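Local coordinates for protein chloramphenicol acetyltransferase (Aliivibrio fischeri, PDB 6PXA) that probably transfers the acetyl group of acetyl-CoA to the 3-hydroxyl of chloramphenicol, as a trimeric member of the hexapeptide-repeat acyltransferases, at residues H38-F42 and E43-V47; L193-I196 and K197-M200; L211-Y214 and F215-V219. One frame throughout, in Å; residues are numbered along the deposited sequence.

Interaction 1: H38-F42 and E43-V47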
ATOM      1  N   HIS B  38      11.658   0.304   5.385  1.00 37.22           N
ATOM      2  CA  HIS B  38      11.723  -0.111   3.990  1.00 36.06           C
ATOM      3  C   HIS B  38      13.147  -0.312   3.485  1.00 40.50           C
ATOM      4  O   HIS B  38      13.349  -0.431   2.275  1.00 42.88           O
ATOM      5  CB  HIS B  38      10.927   0.871   3.135  1.00 32.39           C
ATOM      6  CG  HIS B  38       9.469   0.901   3.497  1.00 33.32           C
ATOM      7  ND1 HIS B  38       9.004   1.502   4.648  1.00 36.27           N
ATOM      8  CD2 HIS B  38       8.388   0.335   2.905  1.00 34.21           C
ATOM      9  CE1 HIS B  38       7.691   1.339   4.734  1.00 36.87           C
ATOM     10  NE2 HIS B  38       7.297   0.613   3.700  1.00 34.60           N
ATOM     11  N   SER B  39      14.132  -0.346   4.386  1.00 37.57           N
ATOM     12  CA  SER B  39      15.454  -0.952   4.188  1.00 37.31           C
ATOM     13  C   SER B  39      16.450  -0.131   3.385  1.00 43.33           C
ATOM     14  O   SER B  39      17.651  -0.228   3.637  1.00 52.69           O
ATOM     15  CB  SER B  39      15.335  -2.329   3.530  1.00 43.16           C
ATOM     16  OG  SER B  39      14.614  -3.232   4.365  1.00 50.65           O
ATOM     17  N   LYS B  40      15.996   0.652   2.418  1.00 45.91           N
ATOM     18  CA  LYS B  40      16.921   1.226   1.448  1.00 50.58           C
ATOM     19  C   LYS B  40      16.963   2.747   1.559  1.00 42.00           C
ATOM     20  O   LYS B  40      16.126   3.367   2.221  1.00 37.04           O
ATOM     21  CB  LYS B  40      16.528   0.775   0.040  1.00 53.95           C
ATOM     22  CG  LYS B  40      16.796  -0.706  -0.247  1.00 53.23           C
ATOM     23  CD  LYS B  40      16.038  -1.142  -1.505  1.00 58.22           C
ATOM     24  CE  LYS B  40      16.249  -2.614  -1.842  1.00 62.89           C
ATOM     25  NZ  LYS B  40      17.569  -2.847  -2.488  1.00 71.52           N
ATOM     26  N   THR B  41      17.959   3.353   0.900  1.00 39.90           N
ATOM     27  CA  THR B  41      18.105   4.802   0.942  1.00 42.37           C
ATOM     28  C   THR B  41      16.957   5.494   0.226  1.00 43.14           C
ATOM     29  O   THR B  41      16.258   4.913  -0.617  1.00 39.63           O
ATOM     30  CB  THR B  41      19.389   5.276   0.264  1.00 42.57           C
ATOM     31  OG1 THR B  41      19.300   5.009  -1.145  1.00 43.58           O
ATOM     32  CG2 THR B  41      20.639   4.606   0.834  1.00 41.70           C
ATOM     33  N   PHE B  42      16.819   6.782   0.539  1.00 37.84           N
ATOM     34  CA  PHE B  42      15.816   7.631  -0.087  1.00 34.68           C
ATOM     35  C   PHE B  42      15.877   7.544  -1.615  1.00 40.66           C
ATOM     36  O   PHE B  42      14.848   7.371  -2.279  1.00 40.97           O
ATOM     37  CB  PHE B  42      16.031   9.068   0.396  1.00 34.46           C
ATOM     38  CG  PHE B  42      15.048  10.059  -0.160  1.00 35.75           C
ATOM     39  CD1 PHE B  42      13.754  10.091   0.302  1.00 41.14           C
ATOM     40  CD2 PHE B  42      15.442  10.989  -1.109  1.00 38.26           C
ATOM     41  CE1 PHE B  42      12.845  11.007  -0.194  1.00 45.31           C
ATOM     42  CE2 PHE B  42      14.540  11.916  -1.609  1.00 43.92           C
ATOM     43  CZ  PHE B  42      13.237  11.920  -1.153  1.00 45.54           C
ATOM     44  N   GLU B  43      17.085   7.644  -2.196  1.00 42.35           N
ATOM     45  CA  GLU B  43      17.203   7.655  -3.655  1.00 40.17           C
ATOM     46  C   GLU B  43      17.004   6.291  -4.293  1.00 41.87           C
ATOM     47  O   GLU B  43      16.745   6.224  -5.497  1.00 45.72           O
ATOM     48  CB  GLU B  43      18.569   8.207  -4.101  1.00 37.36           C
ATOM     49  CG  GLU B  43      18.659   9.711  -3.951  1.00 41.02           C
ATOM     50  CD  GLU B  43      19.879  10.289  -4.659  1.00 49.32           C
ATOM     51  OE1 GLU B  43      21.017   9.917  -4.313  1.00 52.64           O
ATOM     52  OE2 GLU B  43      19.683  11.108  -5.572  1.00 51.04           O
ATOM     53  N   GLU B  44      17.111   5.200  -3.546  1.00 43.73           N
ATOM     54  CA  GLU B  44      16.912   3.916  -4.199  1.00 45.01           C
ATOM     55  C   GLU B  44      15.536   3.320  -3.961  1.00 45.62           C
ATOM     56  O   GLU B  44      15.161   2.401  -4.683  1.00 51.69           O
ATOM     57  CB  GLU B  44      17.999   2.923  -3.792  1.00 52.13           C
ATOM     58  CG  GLU B  44      18.074   2.613  -2.352  1.00 63.63           C
ATOM     59  CD  GLU B  44      19.398   1.982  -1.976  1.00 66.91           C
ATOM     60  OE1 GLU B  44      19.518   1.478  -0.842  1.00 67.12           O
ATOM     61  OE2 GLU B  44      20.321   1.991  -2.816  1.00 69.64           O
ATOM     62  N   GLN B  45      14.748   3.867  -3.039  1.00 42.03           N
ATOM     63  CA  GLN B  45      13.491   3.259  -2.588  1.00 38.89           C
ATOM     64  C   GLN B  45      12.311   4.221  -2.646  1.00 36.01           C
ATOM     65  O   GLN B  45      11.218   3.837  -3.058  1.00 41.13           O
ATOM     66  CB  GLN B  45      13.701   2.754  -1.136  1.00 51.23           C
ATOM     67  CG  GLN B  45      12.486   2.126  -0.471  1.00 58.01           C
ATOM     68  CD  GLN B  45      12.134   0.791  -1.075  1.00 56.30           C
ATOM     69  OE1 GLN B  45      12.995   0.098  -1.607  1.00 60.44           O
ATOM     70  NE2 GLN B  45      10.861   0.424  -1.004  1.00 55.48           N
ATOM     71  N   ALA B  46      12.510   5.470  -2.248  1.00 39.21           N
ATOM     72  CA  ALA B  46      11.443   6.457  -2.178  1.00 36.32           C
ATOM     73  C   ALA B  46      11.232   7.207  -3.487  1.00 35.82           C
ATOM     74  O   ALA B  46      10.095   7.563  -3.820  1.00 38.01           O
ATOM     75  CB  ALA B  46      11.753   7.467  -1.063  1.00 40.27           C
ATOM     76  N   VAL B  47      12.300   7.519  -4.208  1.00 38.61           N
ATOM     77  CA  VAL B  47      12.199   8.289  -5.444  1.00 38.91           C
ATOM     78  C   VAL B  47      12.295   7.315  -6.599  1.00 35.64           C
ATOM     79  O   VAL B  47      13.322   6.651  -6.776  1.00 39.88           O
ATOM     80  CB  VAL B  47      13.287   9.367  -5.528  1.00 39.07           C
ATOM     81  CG1 VAL B  47      13.095  10.204  -6.796  1.00 40.75           C
ATOM     82  CG2 VAL B  47      13.227  10.243  -4.296  1.00 35.79           C
TER

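Interaction 2: L193-I196 and K197-M200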
ATOM      1  N   LEU B 193      19.511  31.103  10.526  1.00 59.41           N
ATOM      2  CA  LEU B 193      19.357  30.002  11.472  1.00 58.26           C
ATOM      3  C   LEU B 193      19.250  30.504  12.907  1.00 58.87           C
ATOM      4  O   LEU B 193      18.500  29.940  13.709  1.00 57.78           O
ATOM      5  CB  LEU B 193      20.519  29.023  11.330  1.00 61.99           C
ATOM      6  CG  LEU B 193      20.756  28.025  12.464  1.00 61.13           C
ATOM      7  CD1 LEU B 193      19.582  27.033  12.623  1.00 63.78           C
ATOM      8  CD2 LEU B 193      22.063  27.284  12.225  1.00 61.16           C
ATOM      9  N   GLN B 194      19.973  31.575  13.252  1.00 60.96           N
ATOM     10  CA  GLN B 194      19.908  32.069  14.623  1.00 62.02           C
ATOM     11  C   GLN B 194      18.519  32.610  14.963  1.00 61.00           C
ATOM     12  O   GLN B 194      18.118  32.591  16.129  1.00 61.45           O
ATOM     13  CB  GLN B 194      20.982  33.145  14.854  1.00 68.70           C
ATOM     14  CG  GLN B 194      21.163  33.560  16.318  1.00 70.38           C
ATOM     15  CD  GLN B 194      21.505  32.391  17.243  1.00 76.32           C
ATOM     16  OE1 GLN B 194      22.490  31.681  17.034  1.00 78.91           O
ATOM     17  NE2 GLN B 194      20.683  32.188  18.268  1.00 72.67           N
ATOM     18  N   HIS B 195      17.766  33.092  13.973  1.00 60.05           N
ATOM     19  CA  HIS B 195      16.422  33.588  14.255  1.00 59.43           C
ATOM     20  C   HIS B 195      15.451  32.434  14.468  1.00 59.07           C
ATOM     21  O   HIS B 195      14.515  32.537  15.267  1.00 57.36           O
ATOM     22  CB  HIS B 195      15.932  34.482  13.116  1.00 59.58           C
ATOM     23  CG  HIS B 195      16.447  35.886  13.185  1.00 66.36           C
ATOM     24  ND1 HIS B 195      16.268  36.689  14.292  1.00 64.57           N
ATOM     25  CD2 HIS B 195      17.113  36.642  12.275  1.00 68.88           C
ATOM     26  CE1 HIS B 195      16.814  37.873  14.067  1.00 65.92           C
ATOM     27  NE2 HIS B 195      17.330  37.870  12.852  1.00 65.94           N
ATOM     28  N   ILE B 196      15.645  31.342  13.739  1.00 55.91           N
ATOM     29  CA  ILE B 196      14.848  30.145  13.978  1.00 56.59           C
ATOM     30  C   ILE B 196      15.161  29.579  15.351  1.00 58.81           C
ATOM     31  O   ILE B 196      14.255  29.209  16.106  1.00 69.32           O
ATOM     32  CB  ILE B 196      15.091  29.117  12.863  1.00 52.94           C
ATOM     33  CG1 ILE B 196      14.689  29.727  11.514  1.00 52.61           C
ATOM     34  CG2 ILE B 196      14.304  27.810  13.142  1.00 53.75           C
ATOM     35  CD1 ILE B 196      14.904  28.839  10.308  1.00 51.87           C
ATOM     36  N   LYS B 197      16.445  29.495  15.693  1.00 56.52           N
ATOM     37  CA  LYS B 197      16.828  29.105  17.042  1.00 66.59           C
ATOM     38  C   LYS B 197      16.185  30.020  18.079  1.00 59.37           C
ATOM     39  O   LYS B 197      15.564  29.544  19.039  1.00 65.63           O
ATOM     40  CB  LYS B 197      18.351  29.102  17.163  1.00 65.84           C
ATOM     41  CG  LYS B 197      19.001  28.093  16.230  1.00 62.83           C
ATOM     42  CD  LYS B 197      20.504  28.016  16.435  1.00 67.33           C
ATOM     43  CE  LYS B 197      20.845  27.514  17.823  1.00 76.00           C
ATOM     44  NZ  LYS B 197      22.301  27.246  17.974  1.00 77.77           N
ATOM     45  N   ASN B 198      16.282  31.343  17.873  1.00 61.75           N
ATOM     46  CA  ASN B 198      15.771  32.300  18.855  1.00 66.63           C
ATOM     47  C   ASN B 198      14.274  32.158  19.067  1.00 66.78           C
ATOM     48  O   ASN B 198      13.771  32.453  20.156  1.00 68.89           O
ATOM     49  CB  ASN B 198      16.068  33.743  18.432  1.00 66.21           C
ATOM     50  CG  ASN B 198      17.527  34.103  18.558  1.00 65.19           C
ATOM     51  OD1 ASN B 198      18.307  33.368  19.160  1.00 67.26           O
ATOM     52  ND2 ASN B 198      17.907  35.246  17.996  1.00 66.26           N
ATOM     53  N   THR B 199      13.538  31.746  18.042  1.00 61.84           N
ATOM     54  CA  THR B 199      12.092  31.664  18.162  1.00 72.74           C
ATOM     55  C   THR B 199      11.614  30.231  18.334  1.00 63.02           C
ATOM     56  O   THR B 199      10.411  29.971  18.235  1.00 56.28           O
ATOM     57  CB  THR B 199      11.436  32.320  16.954  1.00 89.12           C
ATOM     58  OG1 THR B 199      12.274  33.388  16.502  1.00103.01           O
ATOM     59  CG2 THR B 199      10.120  32.916  17.360  1.00 94.47           C
ATOM     60  N   MET B 200      12.531  29.306  18.615  1.00 57.03           N
ATOM     61  CA  MET B 200      12.172  27.899  18.733  1.00 56.06           C
ATOM     62  C   MET B 200      11.064  27.663  19.763  1.00 61.03           C
ATOM     63  O   MET B 200      10.231  26.767  19.579  1.00 57.84           O
ATOM     64  CB  MET B 200      13.417  27.084  19.070  1.00 56.83           C
ATOM     65  CG  MET B 200      13.170  25.593  19.098  1.00 56.09           C
ATOM     66  SD  MET B 200      12.440  24.984  17.567  1.00 57.18           S
ATOM     67  CE  MET B 200      13.699  25.522  16.403  1.00 52.80           C
TER

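Interaction 3: L211-Y214 and F215-V219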
ATOM      1  N   LEU B 211       4.792  34.513  16.724  1.00 63.65           N
ATOM      2  CA  LEU B 211       5.769  34.363  15.653  1.00 63.93           C
ATOM      3  C   LEU B 211       5.758  35.578  14.727  1.00 63.70           C
ATOM      4  O   LEU B 211       6.821  36.077  14.330  1.00 52.77           O
ATOM      5  CB  LEU B 211       5.496  33.078  14.873  1.00 47.98           C
ATOM      6  CG  LEU B 211       6.668  32.661  13.982  1.00 52.21           C
ATOM      7  CD1 LEU B 211       7.855  32.275  14.835  1.00 48.84           C
ATOM      8  CD2 LEU B 211       6.309  31.522  13.019  1.00 50.28           C
ATOM      9  N   GLU B 212       4.563  36.078  14.394  1.00 62.38           N
ATOM     10  CA  GLU B 212       4.452  37.218  13.491  1.00 61.90           C
ATOM     11  C   GLU B 212       5.046  38.474  14.113  1.00 67.59           C
ATOM     12  O   GLU B 212       5.623  39.305  13.404  1.00 67.42           O
ATOM     13  CB  GLU B 212       2.987  37.447  13.115  1.00 61.33           C
ATOM     14  CG  GLU B 212       2.762  38.555  12.111  1.00 64.59           C
ATOM     15  CD  GLU B 212       1.312  39.001  12.027  1.00 67.70           C
ATOM     16  OE1 GLU B 212       0.535  38.733  12.965  1.00 67.27           O
ATOM     17  OE2 GLU B 212       0.953  39.642  11.020  1.00 74.29           O
ATOM     18  N   GLN B 213       4.918  38.632  15.435  1.00 68.67           N
ATOM     19  CA  GLN B 213       5.528  39.787  16.093  1.00 68.58           C
ATOM     20  C   GLN B 213       7.047  39.678  16.104  1.00 63.37           C
ATOM     21  O   GLN B 213       7.738  40.671  15.859  1.00 70.04           O
ATOM     22  CB  GLN B 213       5.002  39.951  17.521  1.00 69.03           C
ATOM     23  CG  GLN B 213       3.539  40.355  17.628  1.00 71.68           C
ATOM     24  CD  GLN B 213       3.233  41.703  16.996  1.00 77.00           C
ATOM     25  OE1 GLN B 213       3.975  42.685  17.166  1.00 82.77           O
ATOM     26  NE2 GLN B 213       2.123  41.763  16.266  1.00 73.81           N
ATOM     27  N   TYR B 214       7.590  38.488  16.382  1.00 59.32           N
ATOM     28  CA  TYR B 214       9.041  38.320  16.327  1.00 66.34           C
ATOM     29  C   TYR B 214       9.574  38.701  14.958  1.00 68.80           C
ATOM     30  O   TYR B 214      10.613  39.369  14.847  1.00 66.00           O
ATOM     31  CB  TYR B 214       9.456  36.880  16.663  1.00 64.90           C
ATOM     32  CG  TYR B 214      10.969  36.716  16.675  1.00 61.95           C
ATOM     33  CD1 TYR B 214      11.676  36.409  15.511  1.00 57.70           C
ATOM     34  CD2 TYR B 214      11.688  36.907  17.844  1.00 63.25           C
ATOM     35  CE1 TYR B 214      13.060  36.292  15.527  1.00 61.28           C
ATOM     36  CE2 TYR B 214      13.060  36.784  17.869  1.00 66.56           C
ATOM     37  CZ  TYR B 214      13.746  36.485  16.716  1.00 67.18           C
ATOM     38  OH  TYR B 214      15.123  36.382  16.768  1.00 65.03           O
ATOM     39  N   PHE B 215       8.875  38.276  13.902  1.00 65.54           N
ATOM     40  CA  PHE B 215       9.235  38.683  12.549  1.00 61.76           C
ATOM     41  C   PHE B 215       9.307  40.198  12.426  1.00 66.01           C
ATOM     42  O   PHE B 215      10.283  40.741  11.896  1.00 73.01           O
ATOM     43  CB  PHE B 215       8.225  38.118  11.551  1.00 60.09           C
ATOM     44  CG  PHE B 215       8.552  38.421  10.132  1.00 66.82           C
ATOM     45  CD1 PHE B 215       9.469  37.643   9.443  1.00 70.54           C
ATOM     46  CD2 PHE B 215       7.956  39.495   9.481  1.00 66.26           C
ATOM     47  CE1 PHE B 215       9.778  37.919   8.141  1.00 65.79           C
ATOM     48  CE2 PHE B 215       8.255  39.763   8.183  1.00 72.78           C
ATOM     49  CZ  PHE B 215       9.169  38.974   7.506  1.00 71.71           C
ATOM     50  N   ILE B 216       8.273  40.898  12.896  1.00 63.12           N
ATOM     51  CA  ILE B 216       8.211  42.345  12.699  1.00 70.92           C
ATOM     52  C   ILE B 216       9.382  43.033  13.395  1.00 74.92           C
ATOM     53  O   ILE B 216       9.973  43.979  12.857  1.00 77.57           O
ATOM     54  CB  ILE B 216       6.853  42.894  13.183  1.00 74.39           C
ATOM     55  CG1 ILE B 216       5.711  42.291  12.360  1.00 77.08           C
ATOM     56  CG2 ILE B 216       6.828  44.420  13.114  1.00 77.22           C
ATOM     57  CD1 ILE B 216       4.324  42.547  12.933  1.00 76.76           C
ATOM     58  N   LYS B 217       9.755  42.554  14.590  1.00 73.22           N
ATOM     59  CA  LYS B 217      10.779  43.236  15.375  1.00 80.89           C
ATOM     60  C   LYS B 217      12.193  42.861  14.951  1.00 78.21           C
ATOM     61  O   LYS B 217      13.107  43.686  15.074  1.00 86.17           O
ATOM     62  CB  LYS B 217      10.608  42.930  16.866  1.00 81.45           C
ATOM     63  CG  LYS B 217       9.185  43.009  17.373  1.00 82.17           C
ATOM     64  CD  LYS B 217       8.718  44.425  17.576  1.00 89.47           C
ATOM     65  CE  LYS B 217       7.262  44.444  18.021  1.00 98.07           C
ATOM     66  NZ  LYS B 217       6.965  43.403  19.066  1.00 99.13           N
ATOM     67  N   ASN B 218      12.396  41.647  14.446  1.00 66.61           N
ATOM     68  CA  ASN B 218      13.742  41.103  14.317  1.00 67.15           C
ATOM     69  C   ASN B 218      14.142  40.704  12.906  1.00 69.99           C
ATOM     70  O   ASN B 218      15.323  40.801  12.564  1.00 71.56           O
ATOM     71  CB  ASN B 218      13.886  39.896  15.247  1.00 61.91           C
ATOM     72  CG  ASN B 218      13.557  40.254  16.678  1.00 72.70           C
ATOM     73  OD1 ASN B 218      12.625  39.709  17.277  1.00 78.64           O
ATOM     74  ND2 ASN B 218      14.304  41.205  17.228  1.00 70.89           N
ATOM     75  N   VAL B 219      13.200  40.279  12.072  1.00 71.10           N
ATOM     76  CA  VAL B 219      13.534  39.698  10.778  1.00 69.51           C
ATOM     77  C   VAL B 219      13.270  40.708   9.671  1.00 78.76           C
ATOM     78  O   VAL B 219      14.202  41.169   9.001  1.00 82.91           O
ATOM     79  CB  VAL B 219      12.748  38.394  10.553  1.00 61.42           C
ATOM     80  CG1 VAL B 219      13.259  37.667   9.323  1.00 62.61           C
ATOM     81  CG2 VAL B 219      12.842  37.507  11.792  1.00 61.82           C
TER

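Interaction 1: H38-F42 and E43-V47
Thr41 and Glu44 meet in a capping box, a reciprocal pairing that closes the first turn of a short helix. In one direction Glu44 N reaches back to Thr41 OG1 at 3.3 Å; in the other, Thr41 N donates to Glu44 OE1 at 3.0 Å, with a nearly straight N-H...O angle of 166°. The carboxylate is not met in its own plane: the amide arrives from above it. Both side chains are folded back to make this possible, each placing its first branch between its own backbone N and carbonyl carbon (chi1 67° for Thr41 OG1 and 61° for Glu44 CG), and they cross at about a right angle. The Lys40 chain also runs across Glu44, its CB resting 3.2 Å from Glu44 OE1. Lys40 NZ stays 5.0 Å from Glu44 OE1, too far for direct contact, though a longer-range attraction is possible. Farther along, Lys40 CD lies against Gln45 OE1.

The Phe42 ring, anti to its backbone N, packs with Ala46 and Val47. Val47 CG2 sits over one face of the ring, a CH-pi contact 3.8 Å from the centroid, while Ala46 CB packs against Phe42 CD1 at 3.6 Å. Phe42 O accepts from both Ala46 N and Val47 N, and the second of these bonds, 3.2 Å long, comes nearly along the C=O axis. This i to i+5 bond belongs to the wider, pi-type turn that leads into strand 47-48.

The turn thus carries the chain from the loop after strand 32-34 into strand 47-48. Phe42 packs against Tyr33 of strand 32-34 and Ile73 of strand 71-73, and Val47 touches Ile25 of strand 25-27 and Leu71 of strand 71-73, in a neighbouring parallel sheet. His38 bonds to Ser81 and Glu133 and packs on Arg48 of a neighbouring subunit.

Interaction 2: L193-I196 and K197-M200
Gln194 and Asn198 pair their amides one turn apart on helix 193-198, an i to i+4 side-chain bond of the alpha-helix, while Thr199, the first residue past the helix and the link to helix 200-203, folds its hydroxyl back on the main chain. The Gln194 side chain can be followed outward. Its CB starts away from the next turn. CG, anti to the backbone N, comes to 4.0 Å from both Asn198 OD1 and Asn198 ND2. The chain then bends at chi2 (57°), which swings the amide toward the later turn: CD approaches Asn198 OD1, and NE2 donates to that oxygen at 2.8 Å with an N-H...O angle of 157°. The oxygen lies in the amide plane of Gln194, yet the nitrogen stands above the carbonyl plane of Asn198, and the two amide planes stand 48° apart. The other end of the Asn198 amide is held too, because ND2 bonds to Tyr214 OH of helix 208-219. The same hydroxyl takes His195 ND1 as a partner, so two residues of this helix converge on one tyrosine.

Along another side, the aliphatic part of Lys197 crosses Leu193, with CG 3.8 Å from Leu193 CD1. Ile196 CG2 and Met200 CE make a looser apolar contact at 4.0 Å. This side faces another chain: Leu193 and Ile196 pack on Phe108 of a neighbouring subunit, and Met200, at the start of helix 200-203, on Gly111 of that subunit.

At the C-terminal end the His195 carbonyl is gripped twice by one residue. Thr199 N reaches His195 O at 3.0 Å, tilted from the carbonyl plane, while the hydroxyl comes in almost in line with the C=O bond, Thr199 OG1 donating to His195 O at 2.7 Å.

Interaction 3: L211-Y214 and F215-V219
Tyr214 and Asn218 cross at about a right angle, one turn apart near the C-terminal end of helix 208-219. The tyrosine ring is carried anti to its main-chain nitrogen (chi1 -177°), which slants it outward and forward, so that Asn218 CB comes over one face, a CH-pi contact 3.9 Å from the centroid. Val219 CG2 adds an apolar touch, 3.9 Å from Tyr214 CE1. Two i to i+4 backbone bonds accompany these contacts: Asn218 N donates to Tyr214 O at 2.9 Å, and Lys217 N to Gln213 O at 3.0 Å.

On another flank, Ile216 lies beside Gln213 and points the same way, its CD1 4.1 Å from Gln213 NE2. Lys217 CG, set anti to its carbonyl carbon (chi1 -45°), lies 3.1 Å from Gln213 O; the bend at chi2 then carries the chain obliquely across the glutamine.

Leu211 and Phe215 tie the helix to its neighbours. Leu211 packs on Leu183 and Ile186 of helix 177-186 as well as on Ile202 and Leu203 of helix 200-203, and the Phe215 ring meets that of Trp191 and touches Ile186. Tyr214 packs on Thr199, and Glu212 on Thr182 of helix 177-186.

From the N terminus, interaction 1 comes first, where the loop after strand 32-34 turns through a short helix into strand 47-48, beside the parallel sheets of the left-handed beta-helix typical of this family. The other two follow in series in the C-terminal helices; none nests within or crosses another, and each closes only a turn of local chain. Interaction 1 stands apart, with centres about 31 Å from interaction 2 and 39 Å from interaction 3. Interactions 2 and 3, centred about 11 Å apart, touch: besides the polar junction at Tyr214, Thr199 CG2 packs 3.5 Å from Leu211 CD1, so the end of helix 193-198 packs against helix 208-219.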